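Local coordinates for protein processed glycerol phosphate lipoteichoic acid synthase 2 (Bacillus subtilis, PDB 2W8D) that is a sulfatase-family protein of the alkaline phosphatase clan, whose C-terminal domain binds a magnesium ion next to a phosphothreonine, at residues Ile194-Ser197 with Asn198-Pro201; Phe216-Ser219 with Val220-Asn223; Tyr282-Ala285 with Gln286-Val290; Tyr363-Thr366 with Lys367-Lys370. One frame throughout, in Å; residues are numbered along the deposited sequence.

How the contacts relate
All four contacts are local turns or helix ends. Contact 1 is the buried one, beside the magnesium site, in the loop after strand 189-194 of the central mixed sheet. Its loop leads toward the helix 219-244, whose start is contact 2, a surface contact. The two touch, Phe200 CE1 lying 3.6 Å from Val220 CG1. Contact 3 closes the helix 281-286 and contact 4 turns a strand of the five-stranded antiparallel sheet; both are partly buried and they touch through Tyr282. A histidine carries contact 1, aspartates carry contacts 2 and 4, and glutamines with an aromatic ring carry contact 3.

Contact 1. Residues Ile194-Ser197 with Asn198-Pro201; sequences ITLS and NHFP
His199 ND1 donates to the backbone O of Leu196 at 2.8 Å, the shortest polar bond of this turn. The turn follows strand 189-194 of the central mixed sheet, in the alkaline phosphatase-like fold. The N-H...O angle is 140°, so the bond is moderately bent. The carbonyl oxygen sits at the ring edge, 23° out of the ring plane. On the same histidine, NE2 is hydrogen-bonded to O1P of the phosphothreonine at position 84, a residue of the magnesium site. With ND1 held by Leu196 O and NE2 by the phosphate, the ring is probably restrained in rotation. Tyr167 stacks on the imidazole. Leu196 adds an apolar touch: its CD2 lies in the plane of the ring at its edge, 3.7 Å from CE1 of His199.

The backbone bends sharply at Asn198, the centre of an inverse gamma turn. It is closed by a weak bond from His199 N to Ser197 O of 2.9 Å. The side chain of Asn198 has CG anti to its own N (chi1 -162°) and its amide is held by Ser227 OG and by the backbone O of Glu40, a ligand of the magnesium ion. Ser197 OG pairs with Asp171 N. One water joins the two halves: it donates to Thr195 OG1 at 3.0 Å and accepts from Asn198 N at 2.9 Å.

Contact 2. Residues Phe216-Ser219 with Val220-Asn223; sequences FGDS and VVDN
Phe216 and Asp222 meet where the loop runs into the helix 219-244, and Asp218 is the N-cap residue of that helix. Asp218 has CG anti to the backbone N (chi1 174°), which folds the carboxylate back over the first turn. OD1 accepts from Val221 N at 3.3 Å, a nearly straight capping bond. The amide comes from above the carboxylate plane, 55° out of it. The other oxygen, OD2, bonds to His266 ND1.

Asp222 reaches back to the loop before the cap. Its CG lies anti to the carbonyl carbon (chi1 -69°), and this turns OD1 to the backbone N of Phe216, 2.9 Å away. That N-H meets OD1 on the syn side. The ring of Phe216 crosses the carboxylate obliquely. On the same ring, CD2 packs against Val221 CG1 at 4.0 Å, the two side chains standing roughly at a right angle. Helix 267-273 covers this part through Val273.

Backbone bonds complete the first turn, Asp222 N to Asp218 O at 2.8 Å and Asn223 N to Ser219 O at 3.1 Å. Gly217 has a positive phi and lets the loop turn before the cap. The two carboxylates serve the backbone at the helix start: one receives a first-turn amide, the other an amide of the incoming loop. Both negative groups are also placed where the helix dipole would probably favour them.

Contact 3. Residues Tyr282-Ala285 with Gln286-Val290; sequences YDNA and QLQRV
Tyr282 O receives the backbone N of Gln286 at 3.2 Å, a regular i to i+4 bond near the end of the short helix 281-286. The chain then leaves the helix through a type I beta turn from Gln286 to Arg289. Further backbone bonds finish the helix end: Leu287 N to Asp283 O, and Gln288 N to Ala285 O at 3.1 Å.

The apolar part is a CH-pi contact. Gln286 CG lies over one face of the Tyr282 ring, 4.0 Å from its centroid. The Gln286 chain bends at chi2 (-45°) and brings its amide over the same face, NE2 lying above CE1 of Tyr282 at 3.3 Å. The ring and amide planes are 24° apart. The ring in turn packs on strand 356-359 through Thr357, and its OH bonds to Thr366 O.

Side-chain hydrogen bonds hold both glutamines. Gln288 NE2 donates to Asn284 O at 3.0 Å, in the plane of its own amide and almost straight, while OE1 of Gln288 pairs with His77. A water links Asn284 OD1 to the same NE2. Arg289 folds back over the turn, turning the edge of its guanidinium to Gln286. NE of Arg289 goes to Asn74 OD1, so the group is held from two directions. NH1 bonds to two oxygens of Gln286, O at 3.2 Å and OE1 at 2.8 Å, both in the guanidinium plane.

Contact 4. Residues Tyr363-Thr366 with Lys367-Lys370; sequences YYDT and KTGK
A beta hairpin in the five-stranded antiparallel sheet connects strand 362-365 to the edge strand 371-372, and Asp365 meets Thr368, Gly369 and Lys370 across its turn. The chain reverses through Thr366 to Gly369, with the two halves pointing 145° apart. Two backbone bonds close it. Asp365 N donates to Lys370 O at 2.9 Å, and Gly369 N donates to Asp365 O at 2.8 Å. Gly369 has a positive phi, which favours glycine there.

The side chain of Asp365 reinforces the closure. Its CG is anti to the backbone N (chi1 178°), which sends the carboxylate across to Thr368. OD2 accepts from Thr368 N and from Thr368 OG1, each at 2.8 Å. The two donors come from opposite faces of the carboxylate plane, both on the anti side. One oxygen is therefore gripped twice by a single residue, which should restrict rotation of the carboxylate.

Tyr364 borders the turn on the side of Gly369: its ring meets Gly369 O at the edge, with CD1 3.5 Å away. Its CA also makes a CA-H...O contact to Lys370 O at 3.3 Å. Thr366 faces elsewhere, its OG1 bonding to Ser353 O. This bond ties the turn to the loop between strands 351-352 and 356-359. At Lys370, the backbone N makes a weak bond of 3.4 Å to Thr368 OG1.

Contact 1. Residues Ile194-Ser197 with Asn198-Pro201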
# COMPACT_ATOMS: atom_id res chain seq x y z
N ILE A 194 -9.64 0.36 4.97
CA ILE A 194 -9.05 -0.98 4.92
C ILE A 194 -10.13 -2.01 4.60
O ILE A 194 -10.97 -2.32 5.46
CB ILE A 194 -8.31 -1.37 6.23
CG1 ILE A 194 -7.49 -0.19 6.81
CG2 ILE A 194 -7.46 -2.71 6.02
CD1 ILE A 194 -6.32 0.30 5.94
N THR A 195 -10.13 -2.50 3.36
CA THR A 195 -11.13 -3.46 2.91
C THR A 195 -10.84 -4.81 3.55
O THR A 195 -9.74 -5.02 4.00
CB THR A 195 -11.19 -3.58 1.35
OG1 THR A 195 -9.96 -4.13 0.81
CG2 THR A 195 -11.47 -2.22 0.74
N LEU A 196 -11.82 -5.70 3.53
CA LEU A 196 -11.81 -7.01 4.20
C LEU A 196 -12.20 -8.21 3.36
O LEU A 196 -11.78 -9.34 3.67
CB LEU A 196 -12.83 -6.99 5.35
CG LEU A 196 -12.25 -6.49 6.66
CD1 LEU A 196 -13.31 -6.42 7.74
CD2 LEU A 196 -11.03 -7.36 7.08
N SER A 197 -13.07 -8.00 2.36
CA SER A 197 -13.80 -9.06 1.70
C SER A 197 -12.91 -9.99 0.86
O SER A 197 -13.19 -11.18 0.80
CB SER A 197 -14.91 -8.48 0.81
OG SER A 197 -16.09 -8.13 1.55
N ASN A 198 -11.85 -9.49 0.23
CA ASN A 198 -11.01 -10.36 -0.60
C ASN A 198 -9.92 -11.09 0.22
O ASN A 198 -8.73 -11.02 -0.12
CB ASN A 198 -10.39 -9.58 -1.78
CG ASN A 198 -9.88 -10.49 -2.87
OD1 ASN A 198 -10.56 -11.45 -3.26
ND2 ASN A 198 -8.68 -10.18 -3.40
N HIS A 199 -10.35 -11.76 1.30
CA HIS A 199 -9.45 -12.48 2.22
C HIS A 199 -9.45 -13.95 1.90
O HIS A 199 -10.49 -14.50 1.57
CB HIS A 199 -9.88 -12.30 3.69
CG HIS A 199 -8.99 -11.38 4.48
ND1 HIS A 199 -9.45 -10.21 5.06
CD2 HIS A 199 -7.66 -11.45 4.76
CE1 HIS A 199 -8.44 -9.62 5.69
NE2 HIS A 199 -7.35 -10.35 5.52
N PHE A 200 -8.26 -14.58 1.95
CA PHE A 200 -8.11 -16.03 1.86
C PHE A 200 -9.12 -16.74 2.79
O PHE A 200 -9.34 -16.26 3.88
CB PHE A 200 -6.69 -16.37 2.33
CG PHE A 200 -6.34 -17.81 2.21
CD1 PHE A 200 -5.70 -18.29 1.05
CD2 PHE A 200 -6.66 -18.72 3.24
CE1 PHE A 200 -5.37 -19.66 0.93
CE2 PHE A 200 -6.34 -20.09 3.13
CZ PHE A 200 -5.68 -20.56 1.97
N PRO A 201 -9.73 -17.86 2.37
CA PRO A 201 -9.68 -18.64 1.12
C PRO A 201 -10.58 -18.09 -0.01
O PRO A 201 -10.79 -18.79 -0.98
CB PRO A 201 -10.21 -20.01 1.54
CG PRO A 201 -11.28 -19.65 2.56
CD PRO A 201 -10.63 -18.49 3.34
O HOH W 1 -11.36 -6.63 -0.21

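Contact 2. Residues Phe216-Ser219 with Val220-Asn223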
# COMPACT_ATOMS: atom_id res chain seq x y z
N PHE A 216 -9.51 -23.81 -12.64
CA PHE A 216 -8.07 -24.12 -12.61
C PHE A 216 -7.63 -25.29 -11.71
O PHE A 216 -6.44 -25.51 -11.50
CB PHE A 216 -7.27 -22.84 -12.29
CG PHE A 216 -7.65 -21.68 -13.15
CD1 PHE A 216 -7.23 -21.62 -14.48
CD2 PHE A 216 -8.48 -20.68 -12.65
CE1 PHE A 216 -7.61 -20.55 -15.29
CE2 PHE A 216 -8.85 -19.61 -13.45
CZ PHE A 216 -8.42 -19.55 -14.78
N GLY A 217 -8.59 -26.04 -11.17
CA GLY A 217 -8.29 -27.23 -10.37
C GLY A 217 -7.92 -26.95 -8.93
O GLY A 217 -7.23 -27.75 -8.29
N ASP A 218 -8.38 -25.81 -8.40
CA ASP A 218 -8.00 -25.39 -7.07
C ASP A 218 -8.96 -24.29 -6.65
O ASP A 218 -9.03 -23.23 -7.27
CB ASP A 218 -6.55 -24.91 -7.08
CG ASP A 218 -6.09 -24.31 -5.76
OD1 ASP A 218 -6.89 -23.68 -5.03
OD2 ASP A 218 -4.87 -24.45 -5.48
N SER A 219 -9.71 -24.56 -5.59
CA SER A 219 -10.85 -23.77 -5.22
C SER A 219 -10.45 -22.48 -4.56
O SER A 219 -11.20 -21.50 -4.62
CB SER A 219 -11.79 -24.59 -4.33
OG SER A 219 -11.27 -24.71 -3.02
N VAL A 220 -9.28 -22.43 -3.93
CA VAL A 220 -8.76 -21.15 -3.46
C VAL A 220 -8.57 -20.15 -4.62
O VAL A 220 -9.03 -19.00 -4.56
CB VAL A 220 -7.47 -21.34 -2.62
CG1 VAL A 220 -6.76 -20.01 -2.35
CG2 VAL A 220 -7.81 -22.01 -1.28
N VAL A 221 -7.89 -20.62 -5.66
CA VAL A 221 -7.62 -19.84 -6.87
C VAL A 221 -8.90 -19.59 -7.67
O VAL A 221 -9.09 -18.50 -8.16
CB VAL A 221 -6.60 -20.55 -7.78
CG1 VAL A 221 -6.58 -19.92 -9.20
CG2 VAL A 221 -5.20 -20.59 -7.13
N ASP A 222 -9.74 -20.61 -7.82
CA ASP A 222 -11.05 -20.46 -8.46
C ASP A 222 -11.90 -19.35 -7.86
O ASP A 222 -12.53 -18.62 -8.60
CB ASP A 222 -11.86 -21.77 -8.44
CG ASP A 222 -11.27 -22.85 -9.36
OD1 ASP A 222 -10.31 -22.56 -10.11
OD2 ASP A 222 -11.77 -24.00 -9.32
N ASN A 223 -11.88 -19.22 -6.53
CA ASN A 223 -12.78 -18.29 -5.81
C ASN A 223 -12.17 -16.90 -5.68
O ASN A 223 -12.86 -15.91 -5.40
CB ASN A 223 -13.13 -18.83 -4.43
CG ASN A 223 -14.04 -20.04 -4.50
OD1 ASN A 223 -14.66 -20.33 -5.53
ND2 ASN A 223 -14.12 -20.77 -3.41

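Contact 3. Residues Tyr282-Ala285 with Gln286-Val290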
# COMPACT_ATOMS: atom_id res chain seq x y z
N TYR A 282 11.37 -17.27 -10.29
CA TYR A 282 11.34 -16.07 -11.09
C TYR A 282 9.88 -15.62 -11.34
O TYR A 282 9.58 -14.46 -11.15
CB TYR A 282 12.14 -16.25 -12.41
CG TYR A 282 11.81 -15.18 -13.43
CD1 TYR A 282 12.45 -13.94 -13.39
CD2 TYR A 282 10.79 -15.38 -14.37
CE1 TYR A 282 12.11 -12.94 -14.25
CE2 TYR A 282 10.42 -14.36 -15.28
CZ TYR A 282 11.09 -13.14 -15.21
OH TYR A 282 10.77 -12.10 -16.06
N ASP A 283 8.99 -16.52 -11.79
CA ASP A 283 7.59 -16.14 -12.10
C ASP A 283 6.90 -15.65 -10.84
O ASP A 283 6.26 -14.61 -10.86
CB ASP A 283 6.77 -17.30 -12.70
CG ASP A 283 7.38 -17.87 -13.98
OD1 ASP A 283 7.92 -17.09 -14.80
OD2 ASP A 283 7.30 -19.11 -14.18
N ASN A 284 7.06 -16.39 -9.74
CA ASN A 284 6.57 -15.95 -8.46
C ASN A 284 7.03 -14.55 -8.02
O ASN A 284 6.24 -13.80 -7.45
CB ASN A 284 6.83 -16.95 -7.36
CG ASN A 284 5.99 -16.66 -6.14
OD1 ASN A 284 4.75 -16.66 -6.22
ND2 ASN A 284 6.63 -16.34 -5.03
N ALA A 285 8.27 -14.19 -8.31
CA ALA A 285 8.74 -12.84 -8.00
C ALA A 285 7.95 -11.79 -8.82
O ALA A 285 7.53 -10.74 -8.28
CB ALA A 285 10.21 -12.74 -8.25
N GLN A 286 7.72 -12.13 -10.10
CA GLN A 286 6.92 -11.27 -10.97
C GLN A 286 5.50 -11.11 -10.47
O GLN A 286 4.90 -10.07 -10.70
CB GLN A 286 6.93 -11.76 -12.45
CG GLN A 286 8.33 -11.99 -13.03
CD GLN A 286 9.28 -10.84 -12.69
OE1 GLN A 286 8.98 -9.70 -12.95
NE2 GLN A 286 10.43 -11.16 -12.08
N LEU A 287 4.98 -12.13 -9.78
CA LEU A 287 3.60 -12.10 -9.27
C LEU A 287 3.42 -11.27 -7.98
O LEU A 287 2.32 -11.21 -7.44
CB LEU A 287 3.07 -13.53 -9.06
CG LEU A 287 2.72 -14.21 -10.40
CD1 LEU A 287 2.73 -15.74 -10.28
CD2 LEU A 287 1.40 -13.66 -10.98
N GLN A 288 4.50 -10.68 -7.48
CA GLN A 288 4.44 -9.82 -6.31
C GLN A 288 4.11 -8.39 -6.71
O GLN A 288 4.04 -7.53 -5.85
CB GLN A 288 5.74 -9.89 -5.49
CG GLN A 288 6.15 -11.33 -5.04
CD GLN A 288 5.01 -12.13 -4.41
OE1 GLN A 288 4.47 -11.74 -3.36
NE2 GLN A 288 4.61 -13.23 -5.05
N ARG A 289 3.92 -8.12 -8.02
CA ARG A 289 3.34 -6.85 -8.43
C ARG A 289 1.93 -6.73 -7.79
O ARG A 289 1.11 -7.66 -7.90
CB ARG A 289 3.26 -6.74 -9.96
CG ARG A 289 4.57 -6.31 -10.64
CD ARG A 289 4.47 -6.44 -12.16
NE ARG A 289 5.74 -6.12 -12.81
CZ ARG A 289 6.77 -6.97 -12.96
NH1 ARG A 289 6.69 -8.22 -12.52
NH2 ARG A 289 7.88 -6.58 -13.56
N VAL A 290 1.69 -5.62 -7.11
CA VAL A 290 0.35 -5.20 -6.70
C VAL A 290 -0.02 -3.84 -7.35
O VAL A 290 0.85 -2.99 -7.57
CB VAL A 290 0.17 -5.13 -5.15
CG1 VAL A 290 0.49 -6.51 -4.50
CG2 VAL A 290 1.06 -4.07 -4.57
O HOH W 2 2.89 -15.61 -4.13

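Contact 4. Residues Tyr363-Thr366 with Lys367-Lys370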
# COMPACT_ATOMS: atom_id res chain seq x y z
N TYR A 363 20.27 -14.97 -9.54
CA TYR A 363 19.94 -13.81 -10.35
C TYR A 363 19.34 -14.19 -11.69
O TYR A 363 19.85 -15.07 -12.40
CB TYR A 363 21.16 -12.97 -10.64
CG TYR A 363 21.67 -12.13 -9.52
CD1 TYR A 363 21.22 -10.81 -9.35
CD2 TYR A 363 22.66 -12.61 -8.66
CE1 TYR A 363 21.74 -10.02 -8.32
CE2 TYR A 363 23.16 -11.82 -7.65
CZ TYR A 363 22.70 -10.53 -7.49
OH TYR A 363 23.21 -9.75 -6.47
N TYR A 364 18.30 -13.47 -12.06
CA TYR A 364 17.67 -13.66 -13.34
C TYR A 364 17.61 -12.33 -14.04
O TYR A 364 17.56 -11.27 -13.38
CB TYR A 364 16.25 -14.18 -13.15
CG TYR A 364 16.17 -15.42 -12.31
CD1 TYR A 364 16.11 -16.68 -12.89
CD2 TYR A 364 16.12 -15.33 -10.93
CE1 TYR A 364 16.02 -17.83 -12.09
CE2 TYR A 364 16.02 -16.46 -10.13
CZ TYR A 364 15.96 -17.69 -10.71
OH TYR A 364 15.88 -18.78 -9.89
N ASP A 365 17.61 -12.38 -15.37
CA ASP A 365 17.33 -11.19 -16.14
C ASP A 365 15.86 -10.83 -15.96
O ASP A 365 14.98 -11.63 -16.25
CB ASP A 365 17.66 -11.39 -17.62
CG ASP A 365 17.33 -10.16 -18.45
OD1 ASP A 365 18.00 -9.12 -18.26
OD2 ASP A 365 16.38 -10.23 -19.26
N THR A 366 15.59 -9.64 -15.45
CA THR A 366 14.22 -9.22 -15.17
C THR A 366 13.32 -9.31 -16.40
O THR A 366 12.21 -9.82 -16.32
CB THR A 366 14.15 -7.82 -14.59
OG1 THR A 366 14.69 -7.84 -13.26
CG2 THR A 366 12.69 -7.34 -14.48
N LYS A 367 13.83 -8.84 -17.55
CA LYS A 367 13.08 -8.87 -18.81
C LYS A 367 12.73 -10.29 -19.27
O LYS A 367 11.57 -10.56 -19.61
CB LYS A 367 13.83 -8.15 -19.94
CG LYS A 367 13.21 -6.81 -20.41
CD LYS A 367 13.93 -5.58 -19.78
CE LYS A 367 15.18 -5.15 -20.61
NZ LYS A 367 16.29 -4.60 -19.76
N THR A 368 13.71 -11.20 -19.28
CA THR A 368 13.54 -12.48 -19.96
C THR A 368 13.33 -13.69 -19.06
O THR A 368 12.92 -14.75 -19.54
CB THR A 368 14.70 -12.76 -20.93
OG1 THR A 368 15.94 -12.83 -20.20
CG2 THR A 368 14.79 -11.68 -22.01
N GLY A 369 13.62 -13.56 -17.76
CA GLY A 369 13.68 -14.73 -16.85
C GLY A 369 14.91 -15.62 -16.95
O GLY A 369 15.06 -16.58 -16.19
N LYS A 370 15.78 -15.32 -17.91
CA LYS A 370 17.01 -16.12 -18.09
C LYS A 370 17.90 -16.09 -16.84
O LYS A 370 18.20 -15.03 -16.31
CB LYS A 370 17.79 -15.61 -19.30
CG LYS A 370 18.89 -16.55 -19.79
CD LYS A 370 18.39 -18.01 -19.85
CE LYS A 370 19.32 -18.92 -20.67
NZ LYS A 370 18.97 -18.87 -22.12